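Local atomic coordinates of VP5 (Halorubrum pleomorphic virus 6, PDB entry 6QGL), a protein that is an envelope protein of a haloarchaeal pleomorphic virus and probably mediates fusion of the viral membrane with that of the host cell. Residues Ala307-Gln312 with Phe447-Leu452. Residues are numbered along the deposited sequence; the frame is centred on the assembly and turned at random.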
loop_
_atom_site.group_PDB
_atom_site.type_symbol
_atom_site.label_atom_id
_atom_site.label_comp_id
_atom_site.label_asym_id
_atom_site.label_seq_id
_atom_site.Cartn_x
_atom_site.Cartn_y
_atom_site.Cartn_z
ATOM N N ALA A 307 18.088 4.752 10.873
ATOM C CA ALA A 307 18.307 5.968 10.097
ATOM C C ALA A 307 17.392 7.109 10.499
ATOM O O ALA A 307 16.179 6.921 10.598
ATOM C CB ALA A 307 18.137 5.673 8.616
ATOM N N THR A 308 17.976 8.299 10.706
ATOM C CA THR A 308 17.229 9.523 10.990
ATOM C C THR A 308 17.165 10.237 9.643
ATOM O O THR A 308 18.192 10.659 9.109
ATOM C CB THR A 308 17.868 10.327 12.135
ATOM O OG1 THR A 308 18.062 9.471 13.262
ATOM C CG2 THR A 308 17.023 11.516 12.554
ATOM N N ILE A 309 15.970 10.268 9.056
ATOM C CA ILE A 309 15.699 10.830 7.729
ATOM C C ILE A 309 15.041 12.189 7.851
ATOM O O ILE A 309 14.350 12.439 8.834
ATOM C CB ILE A 309 14.799 9.811 6.946
ATOM C CG1 ILE A 309 15.471 8.434 6.809
ATOM C CG2 ILE A 309 14.298 10.321 5.584
ATOM C CD1 ILE A 309 16.833 8.418 6.220
ATOM N N THR A 310 15.240 13.059 6.848
ATOM C CA THR A 310 14.578 14.352 6.775
ATOM C C THR A 310 14.142 14.614 5.316
ATOM O O THR A 310 14.940 14.501 4.386
ATOM C CB THR A 310 15.356 15.499 7.449
ATOM O OG1 THR A 310 14.488 16.625 7.563
ATOM C CG2 THR A 310 16.607 15.914 6.723
ATOM N N ILE A 311 12.842 14.899 5.146
ATOM C CA ILE A 311 12.186 15.152 3.861
ATOM C C ILE A 311 12.459 16.593 3.440
ATOM O O ILE A 311 12.142 17.517 4.187
ATOM C CB ILE A 311 10.662 14.814 3.948
ATOM C CG1 ILE A 311 10.382 13.452 4.676
ATOM C CG2 ILE A 311 9.974 14.879 2.571
ATOM C CD1 ILE A 311 11.118 12.118 4.158
ATOM N N GLN A 312 13.058 16.778 2.256
ATOM C CA GLN A 312 13.445 18.092 1.739
ATOM C C GLN A 312 12.297 19.099 1.614
ATOM O O GLN A 312 12.412 20.203 2.144
ATOM C CB GLN A 312 14.187 17.956 0.406
ATOM C CG GLN A 312 15.528 17.235 0.513
ATOM C CD GLN A 312 16.259 17.167 -0.807
ATOM O OE1 GLN A 312 15.836 17.735 -1.826
ATOM N NE2 GLN A 312 17.383 16.470 -0.820
ATOM N N PHE A 447 14.700 12.564 -0.034
ATOM C CA PHE A 447 15.028 12.488 1.385
ATOM C C PHE A 447 16.534 12.585 1.599
ATOM O O PHE A 447 17.310 12.234 0.706
ATOM C CB PHE A 447 14.487 11.176 1.993
ATOM C CG PHE A 447 15.045 9.884 1.430
ATOM C CD1 PHE A 447 16.243 9.356 1.905
ATOM C CD2 PHE A 447 14.341 9.161 0.476
ATOM C CE1 PHE A 447 16.752 8.158 1.395
ATOM C CE2 PHE A 447 14.845 7.954 -0.024
ATOM C CZ PHE A 447 16.047 7.463 0.437
ATOM N N THR A 448 16.948 13.034 2.791
ATOM C CA THR A 448 18.364 13.113 3.156
ATOM C C THR A 448 18.580 12.287 4.425
ATOM O O THR A 448 17.816 12.422 5.386
ATOM C CB THR A 448 18.869 14.571 3.278
ATOM O OG1 THR A 448 18.267 15.199 4.397
ATOM C CG2 THR A 448 18.564 15.404 2.072
ATOM N N VAL A 449 19.596 11.410 4.407
ATOM C CA VAL A 449 19.942 10.550 5.540
ATOM C C VAL A 449 20.824 11.377 6.482
ATOM O O VAL A 449 21.969 11.663 6.143
ATOM C CB VAL A 449 20.624 9.221 5.094
ATOM C CG1 VAL A 449 20.896 8.306 6.287
ATOM C CG2 VAL A 449 19.795 8.493 4.037
ATOM N N ASP A 450 20.270 11.805 7.632
ATOM C CA ASP A 450 20.993 12.627 8.608
ATOM C C ASP A 450 22.076 11.832 9.325
ATOM O O ASP A 450 23.256 12.169 9.216
ATOM C CB ASP A 450 20.029 13.281 9.621
ATOM C CG ASP A 450 18.988 14.193 9.005
ATOM O OD1 ASP A 450 19.362 15.031 8.156
ATOM O OD2 ASP A 450 17.803 14.086 9.390
ATOM N N LYS A 451 21.675 10.767 10.041
ATOM C CA LYS A 451 22.583 9.902 10.789
ATOM C C LYS A 451 22.143 8.438 10.750
ATOM O O LYS A 451 20.951 8.149 10.600
ATOM C CB LYS A 451 22.758 10.400 12.245
ATOM C CG LYS A 451 21.491 10.371 13.104
ATOM C CD LYS A 451 21.742 10.844 14.527
ATOM C CE LYS A 451 20.486 10.786 15.362
ATOM N NZ LYS A 451 20.723 11.248 16.754
ATOM N N LEU A 452 23.116 7.521 10.888
ATOM C CA LEU A 452 22.894 6.078 10.926
ATOM C C LEU A 452 23.414 5.545 12.258
ATOM O O LEU A 452 24.622 5.536 12.498
ATOM C CB LEU A 452 23.561 5.374 9.729
ATOM C CG LEU A 452 22.877 5.551 8.373
ATOM C CD1 LEU A 452 23.842 5.289 7.239
ATOM C CD2 LEU A 452 21.666 4.651 8.248
#
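Ile309 packs between Phe447 and Val449 on the buried face of two antiparallel strands. Its CB sends out two branches. CG2 is anti to the backbone N and meets Phe447 CB at 3.7 Å. The other branch starts at CG1, which lies beside the backbone N (chi1 -59°). The second torsion is folded rather than extended (chi2 -54°), and it swings CD1 to the partner strand. There CD1 touches Val449 CG2 at 3.7 Å. On the same face Ala307 CB meets Leu452 CD2 at 3.7 Å, and Phe322 of strand 317-324 adds to the packing on Ala307 and Ile309. The two strands are neighbours inside an antiparallel sheet, although 134 residues separate the segments. Strand 317-324 flanks strand 305-311, and strand 337-338 flanks strand 447-454. Thr310 and Thr448 form a hydrogen-bonded pair, with each N donating to the other's O at 3.0 Å. Thr448 OG1 adds a weak bond to Thr310 O, which therefore has two donors. Thr310 OG1 bonds instead to Thr317 OG1 and Ala316 O. Further along, strand 447-454 has a beta bulge. Asp450 and Lys451 together face Thr308, and Asp450 has helix-like backbone angles. Asp450 N donates to Thr308 O at 2.8 Å, and Thr308 N donates to Lys451 O in a nearly straight bond. The bulge turns the Asp450 side chain toward the partner strand, across Thr310. Its OD2 comes to 3.4 Å from Thr310 CB. The extended aliphatic chain of Lys451 crosses Thr308, with CG and CE both near Thr308 OG1.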